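Local coordinates for single-stranded DNA-binding protein WHY1, chloroplastic (Solanum tuberosum, PDB 1L3A) that binds single-stranded DNA as a homotetramer and activates transcription of the pathogenesis-related gene PR-10a upon elicitation, at residues 42-47 with 170-175; 50-55 with 77-82; 71-76 with 99-104; 93-98 with 132-137; 147-152 with 166-171. All coordinates share one frame; numbering follows the deposited sequence.

Interaction 1 of 5, residues 42-47 with 170-175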
# COMPACT_ATOMS: atom_id res chain seq x y z
N TYR C 42 6.56 -11.34 -13.88
CA TYR C 42 5.17 -11.71 -14.08
C TYR C 42 4.93 -11.78 -15.59
O TYR C 42 5.23 -10.84 -16.31
CB TYR C 42 4.25 -10.66 -13.45
CG TYR C 42 2.78 -10.93 -13.67
CD1 TYR C 42 2.17 -12.09 -13.17
CD2 TYR C 42 1.99 -10.02 -14.36
CE1 TYR C 42 0.80 -12.32 -13.36
CE2 TYR C 42 0.63 -10.24 -14.55
CZ TYR C 42 0.04 -11.38 -14.05
OH TYR C 42 -1.30 -11.58 -14.26
N SER C 43 4.35 -12.88 -16.04
CA SER C 43 4.09 -13.09 -17.46
C SER C 43 2.62 -13.24 -17.79
O SER C 43 1.88 -13.89 -17.05
CB SER C 43 4.82 -14.34 -17.96
OG SER C 43 6.22 -14.18 -17.82
N ILE C 44 2.22 -12.65 -18.91
CA ILE C 44 0.86 -12.71 -19.40
C ILE C 44 0.92 -13.41 -20.76
O ILE C 44 1.56 -12.92 -21.68
CB ILE C 44 0.30 -11.28 -19.56
CG1 ILE C 44 0.19 -10.64 -18.17
CG2 ILE C 44 -1.04 -11.28 -20.31
CD1 ILE C 44 -0.19 -9.19 -18.17
N TYR C 45 0.26 -14.56 -20.89
CA TYR C 45 0.27 -15.32 -22.15
C TYR C 45 -1.03 -15.21 -22.94
O TYR C 45 -2.09 -15.59 -22.44
CB TYR C 45 0.59 -16.78 -21.86
CG TYR C 45 1.91 -16.98 -21.15
CD1 TYR C 45 1.96 -17.43 -19.83
CD2 TYR C 45 3.11 -16.70 -21.79
CE1 TYR C 45 3.18 -17.60 -19.17
CE2 TYR C 45 4.34 -16.87 -21.15
CZ TYR C 45 4.37 -17.32 -19.84
OH TYR C 45 5.57 -17.47 -19.20
N LYS C 46 -0.95 -14.70 -24.17
CA LYS C 46 -2.14 -14.54 -25.01
C LYS C 46 -2.10 -15.20 -26.40
O LYS C 46 -1.14 -15.89 -26.76
CB LYS C 46 -2.46 -13.04 -25.15
CG LYS C 46 -2.95 -12.40 -23.85
CD LYS C 46 -4.15 -13.17 -23.27
CE LYS C 46 -4.45 -12.80 -21.81
NZ LYS C 46 -5.00 -11.44 -21.66
N GLY C 47 -3.15 -14.99 -27.18
CA GLY C 47 -3.22 -15.59 -28.51
C GLY C 47 -2.09 -15.26 -29.48
O GLY C 47 -1.47 -16.17 -30.03
N LYS C 170 -8.95 -6.91 -17.04
CA LYS C 170 -9.03 -6.05 -15.89
C LYS C 170 -8.27 -6.72 -14.73
O LYS C 170 -7.57 -6.05 -13.97
CB LYS C 170 -10.50 -5.83 -15.51
CG LYS C 170 -10.70 -4.99 -14.26
CD LYS C 170 -12.15 -5.00 -13.80
CE LYS C 170 -12.38 -4.00 -12.67
NZ LYS C 170 -13.79 -4.01 -12.18
N ALA C 171 -8.41 -8.04 -14.61
CA ALA C 171 -7.77 -8.79 -13.53
C ALA C 171 -6.24 -8.71 -13.60
O ALA C 171 -5.58 -8.49 -12.59
CB ALA C 171 -8.21 -10.25 -13.57
N GLU C 172 -5.69 -8.91 -14.80
CA GLU C 172 -4.25 -8.86 -15.00
C GLU C 172 -3.71 -7.47 -14.77
O GLU C 172 -2.59 -7.31 -14.30
CB GLU C 172 -3.90 -9.32 -16.42
CG GLU C 172 -4.38 -10.73 -16.69
CD GLU C 172 -4.37 -11.11 -18.16
OE1 GLU C 172 -4.70 -10.25 -19.01
OE2 GLU C 172 -4.04 -12.28 -18.46
N PHE C 173 -4.51 -6.46 -15.08
CA PHE C 173 -4.08 -5.09 -14.87
C PHE C 173 -3.94 -4.78 -13.37
O PHE C 173 -3.06 -4.02 -12.96
CB PHE C 173 -5.09 -4.14 -15.50
CG PHE C 173 -4.53 -2.81 -15.83
CD1 PHE C 173 -3.69 -2.64 -16.92
CD2 PHE C 173 -4.83 -1.71 -15.03
CE1 PHE C 173 -3.15 -1.39 -17.24
CE2 PHE C 173 -4.31 -0.45 -15.33
CZ PHE C 173 -3.47 -0.29 -16.44
N ALA C 174 -4.83 -5.36 -12.56
CA ALA C 174 -4.80 -5.15 -11.12
C ALA C 174 -3.54 -5.78 -10.53
O ALA C 174 -3.00 -5.28 -9.55
CB ALA C 174 -6.04 -5.75 -10.47
N VAL C 175 -3.08 -6.89 -11.11
CA VAL C 175 -1.87 -7.52 -10.61
C VAL C 175 -0.68 -6.56 -10.85
O VAL C 175 0.15 -6.37 -9.97
CB VAL C 175 -1.60 -8.86 -11.30
CG1 VAL C 175 -0.27 -9.41 -10.82
CG2 VAL C 175 -2.72 -9.84 -10.99
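Val175 places its CG1 methyl over one face of the Tyr42 ring, a CH-pi contact. CG1 lies 3.9 Å from the centroid of that ring and sits toward its rim. The Tyr42 side chain gets there because CG is anti to the backbone N (chi1 177°), and it crosses Val175 at about a right angle. This end of the contact is buried and closely packed. The Tyr42 OH rests 4.0 Å from Glu172 CG, and its hydroxyl is hydrogen-bonded to Thr102 of the second subunit. In the middle, Ile44 CG2 touches Glu172 OE2 at 3.7 Å. The carboxylate plane stands 84° from the Tyr42 ring.

The Lys46 end is polar and partly exposed, although Glu172 itself is buried. The Lys46 chain bends at chi2 and chi4 to meet Glu172 tip to tip. The salt bridge from Lys46 NZ to Glu172 OE1 is 2.9 Å long and uses the syn lone pair of OE1. The same OE1 accepts from the backbone N of Thr169, while Lys46 NZ also donates to the carbonyl of Pro167. Two partners thus hold each charged group, which should fix the carboxylate at the start of the helix. Lys46 belongs to the region required for single-stranded DNA binding. The arrangement is helix-on-strand packing in the Whirly fold, with edge strand 38-45 nearly antiparallel to the start of helix 170-188.

Interaction 2 of 5, residues 50-55 with 77-82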
# COMPACT_ATOMS: atom_id res chain seq x y z
N ALA C 50 3.07 -12.62 -25.97
CA ALA C 50 3.28 -12.80 -24.55
C ALA C 50 3.97 -11.54 -23.99
O ALA C 50 4.68 -10.84 -24.72
CB ALA C 50 4.15 -14.02 -24.30
N LEU C 51 3.77 -11.27 -22.70
CA LEU C 51 4.37 -10.11 -22.05
C LEU C 51 4.90 -10.45 -20.66
O LEU C 51 4.16 -10.94 -19.82
CB LEU C 51 3.32 -9.00 -21.91
CG LEU C 51 3.74 -7.75 -21.11
CD1 LEU C 51 4.84 -6.97 -21.85
CD2 LEU C 51 2.52 -6.88 -20.90
N THR C 52 6.19 -10.19 -20.44
CA THR C 52 6.81 -10.43 -19.14
C THR C 52 7.18 -9.07 -18.51
O THR C 52 7.68 -8.17 -19.19
CB THR C 52 8.08 -11.25 -19.27
OG1 THR C 52 9.00 -10.55 -20.11
CG2 THR C 52 7.79 -12.62 -19.85
N VAL C 53 6.94 -8.94 -17.21
CA VAL C 53 7.22 -7.68 -16.52
C VAL C 53 8.22 -7.97 -15.40
O VAL C 53 8.01 -8.86 -14.58
CB VAL C 53 5.90 -7.11 -15.94
CG1 VAL C 53 6.12 -5.72 -15.37
CG2 VAL C 53 4.87 -7.05 -17.05
N GLU C 54 9.32 -7.22 -15.38
CA GLU C 54 10.36 -7.45 -14.39
C GLU C 54 10.97 -6.17 -13.81
O GLU C 54 11.26 -5.21 -14.54
CB GLU C 54 11.46 -8.30 -15.04
CG GLU C 54 12.73 -8.43 -14.24
CD GLU C 54 13.88 -9.05 -15.04
OE1 GLU C 54 13.84 -10.27 -15.30
OE2 GLU C 54 14.81 -8.30 -15.42
N PRO C 55 11.16 -6.13 -12.48
CA PRO C 55 11.74 -4.95 -11.82
C PRO C 55 13.25 -4.87 -12.07
O PRO C 55 13.90 -5.89 -12.30
CB PRO C 55 11.43 -5.19 -10.35
CG PRO C 55 11.57 -6.68 -10.24
CD PRO C 55 10.84 -7.18 -11.50
N MET C 77 11.12 -3.39 -16.64
CA MET C 77 11.38 -3.76 -18.02
C MET C 77 10.25 -4.63 -18.54
O MET C 77 9.87 -5.62 -17.90
CB MET C 77 12.69 -4.56 -18.10
CG MET C 77 13.31 -4.59 -19.49
SD MET C 77 13.77 -2.92 -20.00
CE MET C 77 14.60 -2.37 -18.46
N LEU C 78 9.70 -4.25 -19.69
CA LEU C 78 8.63 -5.00 -20.34
C LEU C 78 9.25 -5.70 -21.54
O LEU C 78 10.05 -5.10 -22.25
CB LEU C 78 7.52 -4.06 -20.84
CG LEU C 78 6.79 -3.19 -19.80
CD1 LEU C 78 5.74 -2.31 -20.48
CD2 LEU C 78 6.13 -4.10 -18.80
N GLN C 79 8.91 -6.96 -21.75
CA GLN C 79 9.44 -7.71 -22.88
C GLN C 79 8.25 -8.31 -23.62
O GLN C 79 7.43 -9.01 -23.01
CB GLN C 79 10.40 -8.82 -22.43
CG GLN C 79 11.73 -8.29 -21.90
CD GLN C 79 12.68 -9.40 -21.49
OE1 GLN C 79 13.10 -10.21 -22.36
NE2 GLN C 79 13.02 -9.47 -20.29
N PHE C 80 8.15 -8.01 -24.90
CA PHE C 80 7.06 -8.52 -25.73
C PHE C 80 7.61 -9.58 -26.69
O PHE C 80 8.67 -9.40 -27.28
CB PHE C 80 6.44 -7.39 -26.56
CG PHE C 80 5.77 -6.32 -25.75
CD1 PHE C 80 6.52 -5.36 -25.06
CD2 PHE C 80 4.38 -6.20 -25.75
CE1 PHE C 80 5.90 -4.30 -24.39
CE2 PHE C 80 3.75 -5.13 -25.08
CZ PHE C 80 4.51 -4.18 -24.40
N ALA C 81 6.87 -10.67 -26.87
CA ALA C 81 7.29 -11.73 -27.78
C ALA C 81 6.10 -12.21 -28.60
O ALA C 81 5.04 -12.50 -28.05
CB ALA C 81 7.89 -12.90 -26.98
N PRO C 82 6.26 -12.31 -29.93
CA PRO C 82 5.16 -12.77 -30.79
C PRO C 82 4.98 -14.28 -30.68
O PRO C 82 5.94 -15.01 -30.45
CB PRO C 82 5.60 -12.35 -32.18
CG PRO C 82 7.11 -12.62 -32.11
CD PRO C 82 7.48 -12.06 -30.72
O HOH W 1 10.84 -8.35 -18.44
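The Phe80 ring carries the CD1 methyl of Leu51 over the centre of one face. This CH-pi contact puts CD1 3.7 Å from the centroid of the Phe80 ring, only 6° off its normal. The two side chains lie side by side and point the same way. Phe80 also packs on Phe149 and Leu151 of strand 146-155. Further along the same side of the sheet, Leu78 CD2 meets Val53 CG2 at 3.7 Å. Val53 in turn touches Leu176 and Phe180 of helix 170-188.

The opposite side holds Ala50, Thr52, Glu54, Met77, Gln79 and Ala81. Here Thr52 OG1 approaches Gln79 CB to 3.2 Å, set between the backbone N and the carbonyl carbon (chi1 59°). A water donates to Met77 O at 2.9 Å, accepts from Gln79 NE2 at 3.1 Å and bonds weakly to Thr52 OG1. Its firm bonds are both to residues 77-82, and only the weak one reaches the other strand. The other end of the amide, Gln79 OE1, accepts from Lys94 on strand 88-99.

Six backbone hydrogen bonds join the strands in three reciprocal pairs. The shortest is Met77 N to Glu54 O at 2.8 Å. Ala50 and Leu51 belong to the region required for single-stranded DNA binding. The pairing is that of an antiparallel beta hairpin, formed by the two central strands of a four-stranded Whirly sheet.

Interaction 3 of 5, residues 71-76 with 99-104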
# COMPACT_ATOMS: atom_id res chain seq x y z
N SER C 71 21.98 7.45 -7.41
CA SER C 71 22.39 8.11 -8.64
C SER C 71 21.59 7.73 -9.88
O SER C 71 21.71 8.37 -10.91
CB SER C 71 23.88 7.86 -8.90
OG SER C 71 24.67 8.65 -8.01
N ARG C 72 20.77 6.69 -9.77
CA ARG C 72 19.94 6.28 -10.90
C ARG C 72 18.77 5.49 -10.34
O ARG C 72 18.96 4.56 -9.56
CB ARG C 72 20.77 5.43 -11.88
CG ARG C 72 20.07 5.11 -13.20
CD ARG C 72 21.10 4.99 -14.31
NE ARG C 72 21.78 6.27 -14.52
CZ ARG C 72 22.92 6.43 -15.19
NH1 ARG C 72 23.54 5.38 -15.73
NH2 ARG C 72 23.45 7.64 -15.32
N GLU C 73 17.56 5.86 -10.72
CA GLU C 73 16.38 5.16 -10.23
C GLU C 73 16.23 3.80 -10.88
O GLU C 73 16.73 3.56 -11.98
CB GLU C 73 15.12 5.97 -10.52
CG GLU C 73 15.22 7.44 -10.21
CD GLU C 73 13.91 8.16 -10.48
OE1 GLU C 73 13.29 7.89 -11.54
OE2 GLU C 73 13.50 8.99 -9.64
N GLY C 74 15.54 2.90 -10.20
CA GLY C 74 15.30 1.60 -10.79
C GLY C 74 14.17 1.80 -11.79
O GLY C 74 13.67 2.92 -11.97
N MET C 75 13.75 0.72 -12.44
CA MET C 75 12.67 0.75 -13.42
C MET C 75 12.09 -0.64 -13.63
O MET C 75 12.54 -1.62 -13.04
CB MET C 75 13.19 1.29 -14.75
CG MET C 75 14.42 0.55 -15.23
SD MET C 75 15.35 1.47 -16.48
CE MET C 75 16.19 2.70 -15.46
N VAL C 76 11.06 -0.71 -14.46
CA VAL C 76 10.43 -1.96 -14.80
C VAL C 76 10.65 -2.20 -16.30
O VAL C 76 10.42 -1.31 -17.12
CB VAL C 76 8.91 -1.92 -14.50
CG1 VAL C 76 8.20 -3.07 -15.22
CG2 VAL C 76 8.68 -2.02 -12.98
N LEU C 99 10.18 1.03 -18.42
CA LEU C 99 9.29 2.02 -17.83
C LEU C 99 9.98 2.65 -16.63
O LEU C 99 10.43 1.94 -15.74
CB LEU C 99 7.98 1.38 -17.36
CG LEU C 99 7.04 0.64 -18.30
CD1 LEU C 99 5.94 0.02 -17.44
CD2 LEU C 99 6.43 1.57 -19.35
N SER C 100 10.07 3.97 -16.63
CA SER C 100 10.67 4.72 -15.53
C SER C 100 9.60 4.80 -14.47
O SER C 100 8.43 4.49 -14.73
CB SER C 100 11.01 6.14 -15.96
OG SER C 100 9.81 6.85 -16.29
N VAL C 101 9.97 5.26 -13.28
CA VAL C 101 9.02 5.38 -12.20
C VAL C 101 7.85 6.29 -12.57
O VAL C 101 6.71 6.03 -12.17
CB VAL C 101 9.68 5.92 -10.93
CG1 VAL C 101 10.77 4.97 -10.46
CG2 VAL C 101 10.25 7.30 -11.21
N THR C 102 8.11 7.35 -13.33
CA THR C 102 7.06 8.28 -13.72
C THR C 102 6.08 7.61 -14.68
O THR C 102 4.87 7.84 -14.60
CB THR C 102 7.65 9.55 -14.38
OG1 THR C 102 8.44 10.26 -13.42
CG2 THR C 102 6.54 10.46 -14.87
N GLU C 103 6.61 6.79 -15.57
CA GLU C 103 5.79 6.07 -16.53
C GLU C 103 4.96 5.03 -15.76
O GLU C 103 3.80 4.79 -16.10
CB GLU C 103 6.69 5.40 -17.57
CG GLU C 103 7.45 6.42 -18.40
CD GLU C 103 8.47 5.79 -19.34
OE1 GLU C 103 9.49 5.25 -18.85
OE2 GLU C 103 8.25 5.86 -20.56
N ILE C 104 5.55 4.43 -14.73
CA ILE C 104 4.82 3.45 -13.93
C ILE C 104 3.69 4.21 -13.24
O ILE C 104 2.63 3.64 -12.95
CB ILE C 104 5.72 2.80 -12.86
CG1 ILE C 104 6.69 1.84 -13.54
CG2 ILE C 104 4.87 2.10 -11.80
CD1 ILE C 104 7.74 1.32 -12.61
O HOH W 2 13.01 5.36 -13.04
O HOH W 3 11.03 9.04 -13.61
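A capping box opens helix 101-108 just where strand 88-99 leaves the sheet, and residues 73-76 of strand 68-85 pack against that turn. Val76 and Leu99 form an antiparallel hydrogen-bonded pair. Leu99 N gives Val76 O a bond of 2.7 Å, and Val76 N gives Leu99 O one of 3.0 Å. In the box itself Glu103 N donates to Ser100 OG, while Ser100 N donates to Glu103 OE1 at 2.6 Å on its anti side. Each side chain thus satisfies a backbone N-H at the helix start, and Ile104 N bonds Ser100 O. Ile104 then crosses Val76 at about a right angle, and its CD1 presses on Val76 CG2 at 3.5 Å, a tight contact. Glu73 has CG anti to its carbonyl carbon and an extended chain beyond, which rests the carboxylate crosswise against the CG2 methyl of Val101. A water donates to Glu73 OE1 and to Gly74 O, and accepts from Val101 N in the first turn. A second water joins Glu73 OE1 to Thr102 OG1.

Interaction 4 of 5, residues 93-98 with 132-137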
# COMPACT_ATOMS: atom_id res chain seq x y z
N ARG C 93 12.72 -12.97 -31.19
CA ARG C 93 12.18 -11.79 -31.85
C ARG C 93 11.47 -10.90 -30.82
O ARG C 93 10.54 -10.17 -31.16
CB ARG C 93 11.18 -12.19 -32.94
CG ARG C 93 11.79 -12.50 -34.30
CD ARG C 93 10.68 -12.79 -35.30
NE ARG C 93 9.97 -14.02 -34.96
CZ ARG C 93 8.66 -14.21 -35.14
NH1 ARG C 93 7.91 -13.25 -35.67
NH2 ARG C 93 8.11 -15.37 -34.80
N LYS C 94 11.92 -10.96 -29.57
CA LYS C 94 11.32 -10.17 -28.51
C LYS C 94 11.69 -8.71 -28.61
O LYS C 94 12.78 -8.36 -29.07
CB LYS C 94 11.76 -10.69 -27.13
CG LYS C 94 13.20 -10.38 -26.77
CD LYS C 94 13.55 -10.92 -25.40
CE LYS C 94 15.01 -10.67 -25.05
NZ LYS C 94 15.41 -11.30 -23.75
N GLN C 95 10.77 -7.85 -28.18
CA GLN C 95 10.98 -6.40 -28.18
C GLN C 95 10.89 -5.94 -26.73
O GLN C 95 10.00 -6.35 -25.98
CB GLN C 95 9.94 -5.70 -29.05
CG GLN C 95 10.17 -5.84 -30.56
CD GLN C 95 11.54 -5.33 -30.99
OE1 GLN C 95 11.96 -4.24 -30.60
NE2 GLN C 95 12.24 -6.11 -31.81
N VAL C 96 11.82 -5.08 -26.33
CA VAL C 96 11.89 -4.59 -24.95
C VAL C 96 11.55 -3.11 -24.80
O VAL C 96 11.85 -2.29 -25.68
CB VAL C 96 13.32 -4.85 -24.39
CG1 VAL C 96 13.42 -4.39 -22.96
CG2 VAL C 96 13.65 -6.32 -24.47
N PHE C 97 10.91 -2.76 -23.69
CA PHE C 97 10.54 -1.38 -23.40
C PHE C 97 10.65 -1.10 -21.90
O PHE C 97 9.97 -1.73 -21.09
CB PHE C 97 9.11 -1.09 -23.87
CG PHE C 97 8.81 0.38 -23.98
CD1 PHE C 97 9.03 1.06 -25.19
CD2 PHE C 97 8.32 1.10 -22.89
CE1 PHE C 97 8.77 2.44 -25.31
CE2 PHE C 97 8.05 2.47 -23.00
CZ PHE C 97 8.27 3.15 -24.21
N SER C 98 11.49 -0.15 -21.52
CA SER C 98 11.66 0.13 -20.10
C SER C 98 10.72 1.22 -19.61
O SER C 98 10.51 2.21 -20.29
CB SER C 98 13.10 0.57 -19.85
OG SER C 98 13.27 1.88 -20.34
N VAL C 132 15.96 5.70 -34.86
CA VAL C 132 15.12 4.64 -34.33
C VAL C 132 14.25 5.10 -33.16
O VAL C 132 14.64 6.00 -32.41
CB VAL C 132 15.99 3.44 -33.89
CG1 VAL C 132 16.90 3.85 -32.75
CG2 VAL C 132 15.11 2.27 -33.49
N ARG C 133 13.06 4.50 -33.02
CA ARG C 133 12.12 4.86 -31.96
C ARG C 133 11.23 3.73 -31.45
O ARG C 133 10.95 2.76 -32.16
CB ARG C 133 11.22 5.99 -32.43
CG ARG C 133 10.43 5.62 -33.66
CD ARG C 133 9.35 6.65 -33.94
NE ARG C 133 9.93 7.98 -34.03
CZ ARG C 133 9.22 9.09 -34.23
NH1 ARG C 133 7.90 9.01 -34.37
NH2 ARG C 133 9.83 10.26 -34.30
N LYS C 134 10.76 3.89 -30.22
CA LYS C 134 9.88 2.91 -29.60
C LYS C 134 8.67 3.66 -29.06
O LYS C 134 8.81 4.68 -28.38
CB LYS C 134 10.57 2.21 -28.42
CG LYS C 134 11.88 1.56 -28.76
CD LYS C 134 11.67 0.29 -29.54
CE LYS C 134 11.69 -0.93 -28.64
NZ LYS C 134 13.01 -1.16 -27.97
N VAL C 135 7.48 3.17 -29.37
CA VAL C 135 6.27 3.80 -28.87
C VAL C 135 5.36 2.76 -28.23
O VAL C 135 4.96 1.78 -28.88
CB VAL C 135 5.47 4.51 -29.99
CG1 VAL C 135 4.26 5.21 -29.37
CG2 VAL C 135 6.34 5.53 -30.73
N LEU C 136 5.03 2.97 -26.96
CA LEU C 136 4.14 2.07 -26.22
C LEU C 136 2.81 2.76 -25.95
O LEU C 136 2.77 3.83 -25.34
CB LEU C 136 4.75 1.66 -24.87
CG LEU C 136 3.80 0.82 -23.99
CD1 LEU C 136 3.52 -0.52 -24.67
CD2 LEU C 136 4.40 0.59 -22.60
N LYS C 137 1.72 2.16 -26.42
CA LYS C 137 0.39 2.70 -26.19
C LYS C 137 -0.39 1.77 -25.29
O LYS C 137 -0.27 0.54 -25.39
CB LYS C 137 -0.39 2.85 -27.51
CG LYS C 137 0.12 3.93 -28.46
CD LYS C 137 -0.78 3.98 -29.70
CE LYS C 137 -0.23 4.92 -30.77
NZ LYS C 137 1.02 4.39 -31.42
O HOH W 4 13.70 -3.93 -28.33
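Strands 95-98 and 132-137 cross at 74°, with their axes 8.6 Å apart at closest approach, so side chains rather than paired backbones make the contact. Phe97 is the main apolar group. Its CG is anti to the backbone N (chi1 -163°), which carries the ring toward strand 132-140. Leu136 CB makes a CH-pi contact over the centre of one face, 3.9 Å from the centroid of the Phe97 ring. Lys134 CB sits at the edge, 3.6 Å from Phe97 CE1, as the two side chains slide past each other in opposite directions.

The rest of Lys134 folds back, bent at chi2, chi3 and chi4. This brings NZ to Val96 O in a 2.8 Å hydrogen bond that arrives nearly along the C=O axis. A water accepts from the same Lys134 NZ at 2.9 Å. It also accepts from Val96 N and donates to Gln95 OE1 at 2.9 Å. The ammonium group is thus held by a carbonyl and a water, with a long, weak ion pair to Glu217 of the second subunit. Lys134 and Leu136 fall in a predicted nuclear localization signal.

The contact joins the two four-stranded sheets. Phe97 stacks on His120 and packs against Phe118 of strand 116-120. Gln95 reaches Leu151 and Val153 of strand 146-155, and strand 68-85 flanks strand 88-99 within its sheet.

Interaction 5 of 5, residues 147-152 with 166-171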
# COMPACT_ATOMS: atom_id res chain seq x y z
N HIS C 147 -7.51 -3.32 -21.10
CA HIS C 147 -6.71 -2.42 -21.93
C HIS C 147 -5.79 -3.27 -22.78
O HIS C 147 -5.60 -4.45 -22.50
CB HIS C 147 -5.82 -1.54 -21.05
CG HIS C 147 -6.54 -0.43 -20.34
ND1 HIS C 147 -6.63 0.84 -20.86
CD2 HIS C 147 -7.17 -0.40 -19.15
CE1 HIS C 147 -7.28 1.61 -20.01
NE2 HIS C 147 -7.62 0.88 -18.96
N PHE C 148 -5.23 -2.69 -23.82
CA PHE C 148 -4.28 -3.44 -24.62
C PHE C 148 -2.96 -2.71 -24.52
O PHE C 148 -2.93 -1.51 -24.24
CB PHE C 148 -4.76 -3.59 -26.08
CG PHE C 148 -4.84 -2.30 -26.84
CD1 PHE C 148 -3.68 -1.63 -27.25
CD2 PHE C 148 -6.08 -1.78 -27.24
CE1 PHE C 148 -3.74 -0.48 -28.05
CE2 PHE C 148 -6.17 -0.63 -28.04
CZ PHE C 148 -5.00 0.03 -28.45
N PHE C 149 -1.87 -3.43 -24.72
CA PHE C 149 -0.55 -2.82 -24.69
C PHE C 149 -0.02 -3.01 -26.10
O PHE C 149 0.12 -4.13 -26.57
CB PHE C 149 0.36 -3.55 -23.69
CG PHE C 149 0.17 -3.14 -22.25
CD1 PHE C 149 -1.10 -3.15 -21.66
CD2 PHE C 149 1.27 -2.77 -21.48
CE1 PHE C 149 -1.27 -2.79 -20.31
CE2 PHE C 149 1.11 -2.40 -20.12
CZ PHE C 149 -0.16 -2.42 -19.54
N ASN C 150 0.26 -1.91 -26.79
CA ASN C 150 0.78 -2.02 -28.14
C ASN C 150 2.17 -1.42 -28.27
O ASN C 150 2.36 -0.23 -28.00
CB ASN C 150 -0.17 -1.33 -29.12
CG ASN C 150 0.27 -1.50 -30.57
OD1 ASN C 150 0.09 -2.56 -31.16
ND2 ASN C 150 0.87 -0.45 -31.14
N LEU C 151 3.14 -2.23 -28.67
CA LEU C 151 4.50 -1.75 -28.84
C LEU C 151 4.89 -1.61 -30.30
O LEU C 151 4.81 -2.56 -31.06
CB LEU C 151 5.51 -2.69 -28.16
CG LEU C 151 6.99 -2.27 -28.27
CD1 LEU C 151 7.17 -0.83 -27.74
CD2 LEU C 151 7.87 -3.23 -27.51
N SER C 152 5.32 -0.41 -30.68
CA SER C 152 5.75 -0.11 -32.04
C SER C 152 7.25 0.14 -32.05
O SER C 152 7.76 0.93 -31.25
CB SER C 152 5.04 1.13 -32.59
OG SER C 152 3.88 0.77 -33.31
N ILE C 166 -1.14 -6.86 -27.40
CA ILE C 166 -1.53 -7.85 -26.41
C ILE C 166 -2.62 -7.30 -25.48
O ILE C 166 -2.48 -6.23 -24.90
CB ILE C 166 -0.31 -8.36 -25.57
CG1 ILE C 166 -0.70 -9.64 -24.83
CG2 ILE C 166 0.14 -7.32 -24.55
CD1 ILE C 166 0.44 -10.29 -24.09
N PRO C 167 -3.75 -8.02 -25.36
CA PRO C 167 -4.84 -7.56 -24.49
C PRO C 167 -4.56 -7.94 -23.03
O PRO C 167 -4.04 -9.02 -22.74
CB PRO C 167 -6.05 -8.30 -25.05
CG PRO C 167 -5.45 -9.66 -25.41
CD PRO C 167 -4.13 -9.26 -26.08
N VAL C 168 -4.91 -7.05 -22.11
CA VAL C 168 -4.70 -7.29 -20.68
C VAL C 168 -6.05 -7.17 -19.98
O VAL C 168 -6.64 -6.10 -19.97
CB VAL C 168 -3.71 -6.26 -20.09
CG1 VAL C 168 -3.50 -6.53 -18.61
CG2 VAL C 168 -2.37 -6.34 -20.85
N THR C 169 -6.54 -8.26 -19.41
CA THR C 169 -7.83 -8.22 -18.74
C THR C 169 -7.78 -7.30 -17.52
O THR C 169 -6.71 -6.93 -17.04
CB THR C 169 -8.26 -9.61 -18.25
OG1 THR C 169 -7.38 -10.03 -17.20
CG2 THR C 169 -8.17 -10.62 -19.41
N LYS C 170 -8.95 -6.91 -17.04
CA LYS C 170 -9.03 -6.05 -15.89
C LYS C 170 -8.27 -6.72 -14.73
O LYS C 170 -7.57 -6.05 -13.97
CB LYS C 170 -10.50 -5.83 -15.51
CG LYS C 170 -10.70 -4.99 -14.26
CD LYS C 170 -12.15 -5.00 -13.80
CE LYS C 170 -12.38 -4.00 -12.67
NZ LYS C 170 -13.79 -4.01 -12.18
N ALA C 171 -8.41 -8.04 -14.61
CA ALA C 171 -7.77 -8.79 -13.53
C ALA C 171 -6.24 -8.71 -13.60
O ALA C 171 -5.58 -8.49 -12.59
CB ALA C 171 -8.21 -10.25 -13.57
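Phe149 has CG anti to its carbonyl carbon (chi1 -81°), and Val168 has CG2 likewise anti to its own, which brings ring and methyl together. Phe149 CD1 meets Val168 CG2 at 3.5 Å, and the two side chains cross at a slant. Ile166 CG2 packs beside them, 3.9 Å from Phe149 CB. These groups share one side of the sheet with His147. Phe148 and Pro167 point to the other side, where the Phe148 ring meets that of Tyr165.

The backbones form an antiparallel hairpin of strands 146-155 and 161-169. His147 pairs with Val168 through two hydrogen bonds, of which Val168 N to His147 O is 2.7 Å. Phe149 pairs with Ile166 in the same way. Here Phe149 N to Ile166 O is 2.9 Å, while Ile166 N to Phe149 O is more bent, 136° at the hydrogen. Pro167 faces Phe148 in a non-hydrogen-bonded pair, where its missing N-H costs no bond to this strand. Val138 of strand 132-140 also packs on Phe149. Four backbone bonds therefore set the register, buried Phe149, Ile166 and Val168 make one side apolar, and the buried His147 NE2 is satisfied by the carbonyl of Gly111.

In the fold
Interaction 2 lies within the sheet of strands 38-45 to 88-99, and interaction 5 within the other. Interaction 3 joins the first sheet to helix 101-108, and interaction 4 bridges the two sheets. Interactions 1 and 2 touch through strands 38-45 and 49-62, with centres 11 Å apart. Both include part of the region required for single-stranded DNA binding. Interaction 5 adjoins interaction 1, 8 Å between centres, and they share the start of helix 170-188. Interactions 2 and 4 have centres 10 Å apart and meet through Phe80 N and Gln95 O, 2.7 Å apart. Interaction 4 meets interaction 5 through Val135 O and Ser152 N, 2.9 Å apart. Interaction 3 is remote from interaction 1 within the chain, about 21 Å between centres.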